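Local coordinates for 2-C-methyl-D-erythritol 4-phosphate cytidylyltransferase (Anaerococcus prevotii, PDB 4KT7) that catalyses the transfer of a cytidylyl group from CTP to 2-C-methyl-D-erythritol 4-phosphate, giving 4-CDP-2-C-methyl-D-erythritol and diphosphate in isoprenoid biosynthesis, at the interface of chains A and B. Coordinates in Å, arbitrary orientation; residue numbers count along the deposited sequence, not the author numbering. Chains: chain A/B, 2-C-methyl-D-erythritol 4-phosphate cytidylyltransferase.

Contact 1: the interface of chains A and B. Residues chain A 161, 163, 210; chain B 145-148, 151.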
ATOM      1  N   TYR A 161       9.246   0.743  10.892  1.00 26.52           N
ATOM      2  CA  TYR A 161       9.168   2.200  10.866  1.00 20.88           C
ATOM      3  C   TYR A 161       8.681   2.749   9.525  1.00 20.24           C
ATOM      4  O   TYR A 161       8.754   3.955   9.276  1.00 19.39           O
ATOM      5  CB  TYR A 161      10.523   2.799  11.273  1.00 22.15           C
ATOM      6  CG  TYR A 161      10.939   2.377  12.662  1.00 25.57           C
ATOM      7  CD1 TYR A 161      10.238   2.809  13.773  1.00 30.85           C
ATOM      8  CD2 TYR A 161      12.015   1.520  12.864  1.00 27.97           C
ATOM      9  CE1 TYR A 161      10.609   2.411  15.062  1.00 36.80           C
ATOM     10  CE2 TYR A 161      12.393   1.111  14.156  1.00 32.68           C
ATOM     11  CZ  TYR A 161      11.676   1.566  15.245  1.00 37.98           C
ATOM     12  OH  TYR A 161      12.016   1.195  16.528  1.00 40.18           O
ATOM     13  N   TYR A 163       5.600   3.562   7.202  1.00 16.20           N
ATOM     14  CA  TYR A 163       4.157   3.817   7.269  1.00 18.48           C
ATOM     15  C   TYR A 163       3.592   4.489   6.029  1.00 16.70           C
ATOM     16  O   TYR A 163       4.229   5.350   5.428  1.00 21.93           O
ATOM     17  CB  TYR A 163       3.814   4.698   8.475  1.00 14.82           C
ATOM     18  CG  TYR A 163       3.849   3.993   9.805  1.00 19.36           C
ATOM     19  CD1 TYR A 163       5.005   3.356  10.254  1.00 25.67           C
ATOM     20  CD2 TYR A 163       2.734   3.969  10.624  1.00 17.35           C
ATOM     21  CE1 TYR A 163       5.037   2.702  11.483  1.00 25.41           C
ATOM     22  CE2 TYR A 163       2.758   3.328  11.859  1.00 20.24           C
ATOM     23  CZ  TYR A 163       3.910   2.706  12.283  1.00 26.24           C
ATOM     24  OH  TYR A 163       3.924   2.091  13.511  1.00 23.44           O
ATOM     25  N   HIS A 210      -1.960   6.246  14.763  1.00 20.53           N
ATOM     26  CA  HIS A 210      -2.318   5.025  14.038  1.00 22.80           C
ATOM     27  C   HIS A 210      -3.653   5.196  13.321  1.00 30.57           C
ATOM     28  O   HIS A 210      -4.682   5.513  13.940  1.00 21.60           O
ATOM     29  CB  HIS A 210      -2.394   3.814  14.972  1.00 29.72           C
ATOM     30  CG  HIS A 210      -1.064   3.372  15.498  1.00 38.85           C
ATOM     31  ND1 HIS A 210      -0.111   2.771  14.700  1.00 43.70           N
ATOM     32  CD2 HIS A 210      -0.532   3.428  16.743  1.00 38.45           C
ATOM     33  CE1 HIS A 210       0.955   2.488  15.430  1.00 46.13           C
ATOM     34  NE2 HIS A 210       0.725   2.875  16.671  1.00 43.59           N
TER
ATOM     35  N   LYS B 145       6.117   7.394   4.788  1.00 11.96           N
ATOM     36  CA  LYS B 145       7.026   8.124   5.674  1.00 20.75           C
ATOM     37  C   LYS B 145       7.801   7.168   6.561  1.00 21.79           C
ATOM     38  O   LYS B 145       7.277   6.128   6.946  1.00 21.20           O
ATOM     39  CB  LYS B 145       6.252   9.140   6.525  1.00 18.16           C
ATOM     40  CG  LYS B 145       5.628  10.228   5.659  1.00 22.06           C
ATOM     41  CD  LYS B 145       5.040  11.384   6.471  1.00 18.78           C
ATOM     42  CE  LYS B 145       4.202  12.287   5.595  1.00 18.44           C
ATOM     43  NZ  LYS B 145       4.958  13.436   5.028  1.00 19.06           N
ATOM     44  N   ILE B 146       9.043   7.520   6.886  1.00 20.14           N
ATOM     45  CA  ILE B 146       9.805   6.760   7.874  1.00 17.46           C
ATOM     46  C   ILE B 146       9.540   7.460   9.192  1.00 19.47           C
ATOM     47  O   ILE B 146       9.648   8.684   9.301  1.00 18.90           O
ATOM     48  CB  ILE B 146      11.310   6.770   7.596  1.00 17.80           C
ATOM     49  CG1 ILE B 146      11.583   6.262   6.187  1.00 21.04           C
ATOM     50  CG2 ILE B 146      12.090   5.905   8.648  1.00 12.94           C
ATOM     51  CD1 ILE B 146      11.068   4.853   5.946  1.00 18.82           C
ATOM     52  N   ILE B 147       9.138   6.698  10.199  0.62 18.14           N
ATOM     53  CA  ILE B 147       8.783   7.304  11.468  0.62 17.64           C
ATOM     54  C   ILE B 147       9.724   6.770  12.531  0.62 22.76           C
ATOM     55  O   ILE B 147      10.346   5.725  12.334  0.62 21.25           O
ATOM     56  CB  ILE B 147       7.339   6.986  11.824  0.62 20.95           C
ATOM     57  CG1 ILE B 147       7.194   5.505  12.134  0.62 24.29           C
ATOM     58  CG2 ILE B 147       6.402   7.388  10.666  0.62 17.70           C
ATOM     59  CD1 ILE B 147       6.190   5.243  13.211  0.62 27.79           C
ATOM     60  N   ASP B 148       9.861   7.499  13.638  1.00 25.65           N
ATOM     61  CA  ASP B 148      10.779   7.104  14.713  1.00 23.76           C
ATOM     62  C   ASP B 148      10.083   6.298  15.806  1.00 29.66           C
ATOM     63  O   ASP B 148       8.885   6.023  15.720  1.00 25.19           O
ATOM     64  CB  ASP B 148      11.577   8.295  15.289  1.00 24.67           C
ATOM     65  CG  ASP B 148      10.726   9.263  16.089  1.00 26.82           C
ATOM     66  OD1 ASP B 148       9.589   8.913  16.501  1.00 27.24           O
ATOM     67  OD2 ASP B 148      11.215  10.391  16.337  1.00 28.75           O
HETATM   68  N   MSE B 151       6.797   7.606  17.509  1.00 19.81           N
HETATM   69  CA  MSE B 151       5.673   7.874  16.605  1.00 18.60           C
HETATM   70  C   MSE B 151       5.673   9.348  16.191  1.00 21.70           C
HETATM   71  O   MSE B 151       4.640  10.015  16.242  1.00 25.23           O
HETATM   72  CB  MSE B 151       4.330   7.499  17.266  1.00 18.36           C
HETATM   73  CG  MSE B 151       4.163   6.008  17.532  1.00 31.86           C
HETATM   74 SE   MSE B 151       3.972   5.082  15.831  0.67 48.34          SE
HETATM   75  CE  MSE B 151       2.160   5.677  15.418  1.00 26.78           C
TER

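Contact 2: the interface of chains A and B. Residues chain A 140, 142-146, 162-164; chain B 140, 142-146, 162-164.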
ATOM      1  N   SER A 140       3.212  -0.203   6.977  1.00 18.63           N
ATOM      2  CA  SER A 140       3.033  -0.804   5.665  1.00 15.96           C
ATOM      3  C   SER A 140       3.037  -2.309   5.806  1.00 23.77           C
ATOM      4  O   SER A 140       3.963  -2.896   6.395  1.00 23.14           O
ATOM      5  CB  SER A 140       4.133  -0.364   4.692  1.00 23.02           C
ATOM      6  OG  SER A 140       4.012  -1.088   3.477  1.00 25.33           O
ATOM      7  N   ASP A 142       2.889  -4.144   2.991  1.00 27.52           N
ATOM      8  CA  ASP A 142       3.757  -4.564   1.887  1.00 31.79           C
ATOM      9  C   ASP A 142       5.191  -4.140   2.177  1.00 33.59           C
ATOM     10  O   ASP A 142       5.420  -3.059   2.701  1.00 35.37           O
ATOM     11  CB  ASP A 142       3.316  -3.920   0.574  1.00 41.68           C
ATOM     12  CG  ASP A 142       2.028  -4.497   0.048  1.00 51.08           C
ATOM     13  OD1 ASP A 142       2.032  -5.685  -0.343  1.00 53.23           O
ATOM     14  OD2 ASP A 142       1.017  -3.761   0.018  1.00 58.69           O
ATOM     15  N   THR A 143       6.162  -4.974   1.832  1.00 24.39           N
ATOM     16  CA  THR A 143       7.549  -4.626   2.140  1.00 22.83           C
ATOM     17  C   THR A 143       8.095  -3.591   1.173  1.00 16.61           C
ATOM     18  O   THR A 143       8.088  -3.798  -0.045  1.00 16.35           O
ATOM     19  CB  THR A 143       8.464  -5.855   2.101  1.00 19.38           C
ATOM     20  OG1 THR A 143       8.063  -6.770   3.124  1.00 25.57           O
ATOM     21  CG2 THR A 143       9.927  -5.453   2.314  1.00 29.08           C
ATOM     22  N   VAL A 144       8.595  -2.488   1.728  1.00 19.81           N
ATOM     23  CA  VAL A 144       9.145  -1.382   0.954  1.00 20.43           C
ATOM     24  C   VAL A 144      10.655  -1.501   0.714  1.00 21.32           C
ATOM     25  O   VAL A 144      11.396  -1.926   1.604  1.00 23.72           O
ATOM     26  CB  VAL A 144       8.878  -0.049   1.680  1.00 20.74           C
ATOM     27  CG1 VAL A 144       9.684   1.078   1.054  1.00 14.31           C
ATOM     28  CG2 VAL A 144       7.392   0.267   1.631  1.00 22.62           C
ATOM     29  N   LYS A 145      11.105  -1.146  -0.496  1.00 14.21           N
ATOM     30  CA  LYS A 145      12.537  -0.998  -0.771  1.00 18.18           C
ATOM     31  C   LYS A 145      12.768   0.407  -1.276  1.00 21.94           C
ATOM     32  O   LYS A 145      11.922   0.953  -1.984  1.00 16.69           O
ATOM     33  CB  LYS A 145      13.014  -1.968  -1.861  1.00 17.91           C
ATOM     34  CG  LYS A 145      12.711  -3.439  -1.599  1.00 20.65           C
ATOM     35  CD  LYS A 145      13.861  -4.190  -0.961  1.00 23.86           C
ATOM     36  CE  LYS A 145      13.524  -5.681  -0.884  1.00 26.73           C
ATOM     37  NZ  LYS A 145      14.605  -6.445  -0.180  1.00 27.15           N
ATOM     38  N   ILE A 146      13.918   0.979  -0.935  1.00 18.16           N
ATOM     39  CA  ILE A 146      14.393   2.181  -1.604  1.00 12.73           C
ATOM     40  C   ILE A 146      15.301   1.751  -2.749  1.00 17.80           C
ATOM     41  O   ILE A 146      16.244   0.983  -2.542  1.00 21.68           O
ATOM     42  CB  ILE A 146      15.208   3.064  -0.644  1.00 22.56           C
ATOM     43  CG1 ILE A 146      14.355   3.453   0.562  1.00 22.30           C
ATOM     44  CG2 ILE A 146      15.707   4.315  -1.369  1.00 24.77           C
ATOM     45  CD1 ILE A 146      13.051   4.089   0.165  1.00 21.46           C
ATOM     46  N   VAL A 162       8.180   1.856   8.668  1.00 22.82           N
ATOM     47  CA  VAL A 162       7.657   2.232   7.353  1.00 27.10           C
ATOM     48  C   VAL A 162       6.118   2.349   7.378  1.00 18.73           C
ATOM     49  O   VAL A 162       5.426   1.357   7.565  1.00 16.67           O
ATOM     50  CB  VAL A 162       8.058   1.192   6.266  1.00 29.90           C
ATOM     51  CG1 VAL A 162       7.526   1.626   4.915  1.00 19.57           C
ATOM     52  CG2 VAL A 162       9.603   0.997   6.218  1.00 19.78           C
ATOM     53  N   TYR A 163       5.600   3.562   7.202  1.00 16.20           N
ATOM     54  CA  TYR A 163       4.157   3.817   7.269  1.00 18.48           C
ATOM     55  C   TYR A 163       3.592   4.489   6.029  1.00 16.70           C
ATOM     56  O   TYR A 163       4.229   5.350   5.428  1.00 21.93           O
ATOM     57  CB  TYR A 163       3.814   4.698   8.475  1.00 14.82           C
ATOM     58  CG  TYR A 163       3.849   3.993   9.805  1.00 19.36           C
ATOM     59  CD1 TYR A 163       5.005   3.356  10.254  1.00 25.67           C
ATOM     60  CD2 TYR A 163       2.734   3.969  10.624  1.00 17.35           C
ATOM     61  CE1 TYR A 163       5.037   2.702  11.483  1.00 25.41           C
ATOM     62  CE2 TYR A 163       2.758   3.328  11.859  1.00 20.24           C
ATOM     63  CZ  TYR A 163       3.910   2.706  12.283  1.00 26.24           C
ATOM     64  OH  TYR A 163       3.924   2.091  13.511  1.00 23.44           O
ATOM     65  N   ASN A 164       2.376   4.098   5.660  1.00 18.90           N
ATOM     66  CA  ASN A 164       1.659   4.730   4.566  1.00 16.92           C
ATOM     67  C   ASN A 164       0.719   5.755   5.162  1.00 17.13           C
ATOM     68  O   ASN A 164      -0.070   5.407   6.035  1.00 22.71           O
ATOM     69  CB  ASN A 164       0.821   3.686   3.822  1.00 14.49           C
ATOM     70  CG  ASN A 164       1.668   2.574   3.226  1.00 20.70           C
ATOM     71  OD1 ASN A 164       1.494   1.389   3.544  1.00 27.09           O
ATOM     72  ND2 ASN A 164       2.575   2.945   2.346  1.00 24.56           N
TER
ATOM     73  N   SER B 140       5.257   2.753  -4.992  1.00 19.88           N
ATOM     74  CA  SER B 140       4.130   2.829  -4.068  1.00 20.41           C
ATOM     75  C   SER B 140       3.216   3.962  -4.478  1.00 14.89           C
ATOM     76  O   SER B 140       3.670   5.096  -4.694  1.00 17.41           O
ATOM     77  CB  SER B 140       4.598   3.061  -2.615  1.00 28.20           C
ATOM     78  OG  SER B 140       3.478   3.363  -1.777  1.00 22.85           O
ATOM     79  N   ASP B 142       0.777   4.776  -2.477  1.00 16.66           N
ATOM     80  CA  ASP B 142       0.523   5.404  -1.178  1.00 29.57           C
ATOM     81  C   ASP B 142       1.799   6.075  -0.684  1.00 32.03           C
ATOM     82  O   ASP B 142       2.858   5.470  -0.728  1.00 39.35           O
ATOM     83  CB  ASP B 142       0.077   4.360  -0.154  1.00 31.08           C
ATOM     84  CG  ASP B 142      -1.234   3.688  -0.536  1.00 43.61           C
ATOM     85  OD1 ASP B 142      -2.211   4.414  -0.821  1.00 46.67           O
ATOM     86  OD2 ASP B 142      -1.282   2.438  -0.569  1.00 42.61           O
ATOM     87  N   THR B 143       1.701   7.313  -0.206  1.00 28.02           N
ATOM     88  CA  THR B 143       2.892   8.038   0.248  1.00 24.87           C
ATOM     89  C   THR B 143       3.438   7.390   1.507  1.00 21.36           C
ATOM     90  O   THR B 143       2.687   7.162   2.463  1.00 19.37           O
ATOM     91  CB  THR B 143       2.579   9.504   0.556  1.00 25.96           C
ATOM     92  OG1 THR B 143       2.125  10.146  -0.635  1.00 36.30           O
ATOM     93  CG2 THR B 143       3.820  10.217   1.094  1.00 25.33           C
ATOM     94  N   VAL B 144       4.739   7.093   1.505  1.00 18.28           N
ATOM     95  CA  VAL B 144       5.413   6.487   2.654  1.00 13.22           C
ATOM     96  C   VAL B 144       6.135   7.558   3.462  1.00 17.79           C
ATOM     97  O   VAL B 144       6.649   8.540   2.892  1.00 16.42           O
ATOM     98  CB  VAL B 144       6.410   5.386   2.210  1.00 28.07           C
ATOM     99  CG1 VAL B 144       7.417   5.026   3.337  1.00 25.79           C
ATOM    100  CG2 VAL B 144       5.645   4.146   1.751  1.00 27.42           C
ATOM    101  N   LYS B 145       6.117   7.394   4.788  1.00 11.96           N
ATOM    102  CA  LYS B 145       7.026   8.124   5.674  1.00 20.75           C
ATOM    103  C   LYS B 145       7.801   7.168   6.561  1.00 21.79           C
ATOM    104  O   LYS B 145       7.277   6.128   6.946  1.00 21.20           O
ATOM    105  CB  LYS B 145       6.252   9.140   6.525  1.00 18.16           C
ATOM    106  CG  LYS B 145       5.628  10.228   5.659  1.00 22.06           C
ATOM    107  CD  LYS B 145       5.040  11.384   6.471  1.00 18.78           C
ATOM    108  CE  LYS B 145       4.202  12.287   5.595  1.00 18.44           C
ATOM    109  NZ  LYS B 145       4.958  13.436   5.028  1.00 19.06           N
ATOM    110  N   ILE B 146       9.043   7.520   6.886  1.00 20.14           N
ATOM    111  CA  ILE B 146       9.805   6.760   7.874  1.00 17.46           C
ATOM    112  C   ILE B 146       9.540   7.460   9.192  1.00 19.47           C
ATOM    113  O   ILE B 146       9.648   8.684   9.301  1.00 18.90           O
ATOM    114  CB  ILE B 146      11.310   6.770   7.596  1.00 17.80           C
ATOM    115  CG1 ILE B 146      11.583   6.262   6.187  1.00 21.04           C
ATOM    116  CG2 ILE B 146      12.090   5.905   8.648  1.00 12.94           C
ATOM    117  CD1 ILE B 146      11.068   4.853   5.946  1.00 18.82           C
ATOM    118  N   VAL B 162      10.499   4.871  -3.845  1.00 21.55           N
ATOM    119  CA  VAL B 162       9.854   3.985  -2.878  1.00 18.88           C
ATOM    120  C   VAL B 162       9.043   2.913  -3.594  1.00 20.51           C
ATOM    121  O   VAL B 162       8.057   3.218  -4.256  1.00 17.62           O
ATOM    122  CB  VAL B 162       8.907   4.759  -1.939  1.00 17.48           C
ATOM    123  CG1 VAL B 162       8.193   3.800  -0.988  1.00 14.93           C
ATOM    124  CG2 VAL B 162       9.702   5.808  -1.141  1.00 16.41           C
ATOM    125  N   TYR B 163       9.457   1.655  -3.442  1.00 16.25           N
ATOM    126  CA  TYR B 163       8.802   0.556  -4.151  1.00 13.58           C
ATOM    127  C   TYR B 163       8.289  -0.531  -3.215  1.00 13.72           C
ATOM    128  O   TYR B 163       8.932  -0.861  -2.213  1.00 15.21           O
ATOM    129  CB  TYR B 163       9.774  -0.041  -5.174  1.00 13.13           C
ATOM    130  CG  TYR B 163       9.850   0.721  -6.492  1.00 14.25           C
ATOM    131  CD1 TYR B 163      10.354   2.005  -6.547  1.00 15.03           C
ATOM    132  CD2 TYR B 163       9.425   0.137  -7.680  1.00 14.66           C
ATOM    133  CE1 TYR B 163      10.425   2.701  -7.744  1.00 19.06           C
ATOM    134  CE2 TYR B 163       9.503   0.813  -8.886  1.00 17.13           C
ATOM    135  CZ  TYR B 163      10.004   2.090  -8.912  1.00 21.78           C
ATOM    136  OH  TYR B 163      10.070   2.757 -10.107  1.00 26.05           O
ATOM    137  N   ASN B 164       7.124  -1.088  -3.543  1.00 11.80           N
ATOM    138  CA  ASN B 164       6.570  -2.235  -2.814  1.00 15.55           C
ATOM    139  C   ASN B 164       6.900  -3.537  -3.553  1.00 21.40           C
ATOM    140  O   ASN B 164       6.579  -3.660  -4.732  1.00 22.29           O
ATOM    141  CB  ASN B 164       5.052  -2.104  -2.739  1.00 17.24           C
ATOM    142  CG  ASN B 164       4.611  -0.912  -1.892  1.00 21.86           C
ATOM    143  OD1 ASN B 164       5.067  -0.746  -0.761  1.00 20.08           O
ATOM    144  ND2 ASN B 164       3.719  -0.092  -2.429  1.00 23.37           N
TER
HETATM  145  O   HOH W   1       3.928   0.960   0.644  1.00 37.13           O

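Contact 1: the interface of chains A and B
Main-chain hydrogen bonds zip strand 162-166 of chain A, with the end of the 3-10 helix 159-161 before it, to strand 144-147 of chain B in antiparallel register, one of two such pairings, related by the two-fold, that join the subunits. A:Tyr163 and B:Lys145 form a reciprocal pair: A:Tyr163 N gives to B:Lys145 O at 3.1 Å, and B:Lys145 N gives back to A:Tyr163 O at 2.9 Å, both donors lying nearly along the C=O axis they address. One step along, B:Ile147 N reaches A:Tyr161 O at 2.9 Å, in the carbonyl plane but more bent, with a C=O...N angle of 150°. These bonds depend on backbone alone and set the register for the side chains.

Apolar contact is carried by B:Ile147. Its CG1 takes the crowded position between backbone N and carbonyl carbon (chi1 68°), which sends CD1 across the ring of A:Tyr163 at about a right angle. CD1 sits over one face, offset toward the rim on the CE1 side and 3.7 Å from the ring centroid, a CH-pi contact; B:Ile147 CG1 stands on the same side, just past the rim, against A:Tyr163 CD1 and CE1. An alanine in place of A:Tyr163 would probably leave B:Ile147 CD1 without its aromatic platform and loosen the packing around B:Met151. A:Tyr161, by contrast, lays its CB and the near part of its ring alongside the carbonyl of B:Ile147.

Beyond the tyrosine tip comes B:Met151, a selenomethionine. Its SE passes A:Tyr163 OH, the phenol oxygen, at 3.8 Å. The chain is folded at both chi2 and chi3, so the terminal methyl turns onto A:His210. There CE lies over one imidazole face, 3.5 Å from the centroid and displaced toward the rim, with A:His210 NE2 and CE1 each 3.4 Å from B:Met151 CE.

Contact 2: the interface of chains A and B
Valine methyls from both chains form the apolar centre. A:Val144 CG1 meets B:Val162 CG1 at 3.7 Å, and the twin pair, A:Val162 CG1 with B:Val144 CG1, repeats the approach around the two-fold axis. All four valines hold CG1 anti to the backbone N (chi1 of A:Val144 168°), and the side chains in each pair cross obliquely. Farther out, the CG2 branch of each Val162 touches an isoleucine tip of the other chain: A:Ile146 CD1 lies 4.0 Å from B:Val162 CG2, while B:Ile146 runs side by side with A:Val162.

Antiparallel pairing of strand 144-147 with strand 162-166 of the other chain frames this centre on each side. In the copy led by chain A, A:Lys145 N donates to B:Tyr163 O at 2.8 Å, and B:Tyr163 N returns a bond to A:Lys145 O at 2.9 Å; the A:Tyr163–B:Lys145 pair is its two-fold twin.

The two Asn164 amides approach from opposite chains and meet through water 1. A:Asn164 ND2 lies 2.9 Å from the water in a nearly straight hydrogen bond, and B:Asn164 OD1 holds it at 2.5 Å. As modelled, the amides are flipped by about half a turn relative to each other (chi2 121° and -50°), giving the water an NH2 from A:Asn164 and a carbonyl from B:Asn164, an assignment that the density alone would hardly settle. The CG2 methyl of each Val144 packs against the water-facing end of the partner amide: B:Val144 CG2 is 3.3 Å from A:Asn164 ND2, and A:Val144 CG2 lies against B:Asn164 OD1.

At the rim, each Ser140 OG bonds the Asp142 carbonyl oxygen of its own chain, on a lone pair, bracing the loop leading into strand 144-147. B:Asp142 presents its CB to the A:Asn164 amide; A:Asp142 is poorly ordered. Together, the two reciprocal strand pairs and shared valine core join the subunits, probably stabilising the dimer characteristic of IspD enzymes.

Contact 1 and contact 2 are neighbouring patches of one two-fold interface, the centres of their C-alpha atoms about 10 Å apart. They share A:Tyr163, B:Lys145 and B:Ile146, so the pairing of strand 162-166 of chain A with strand 144-147 of chain B runs through both. Contact 2 spans the symmetry axis and includes both copies of this pairing, whereas contact 1 extends one copy outward to the end of the strand and the loop beyond; its twin does so with the chains exchanged. A continuous seam thus ties an arm of each subunit to its partner, consistent with a dimeric enzyme.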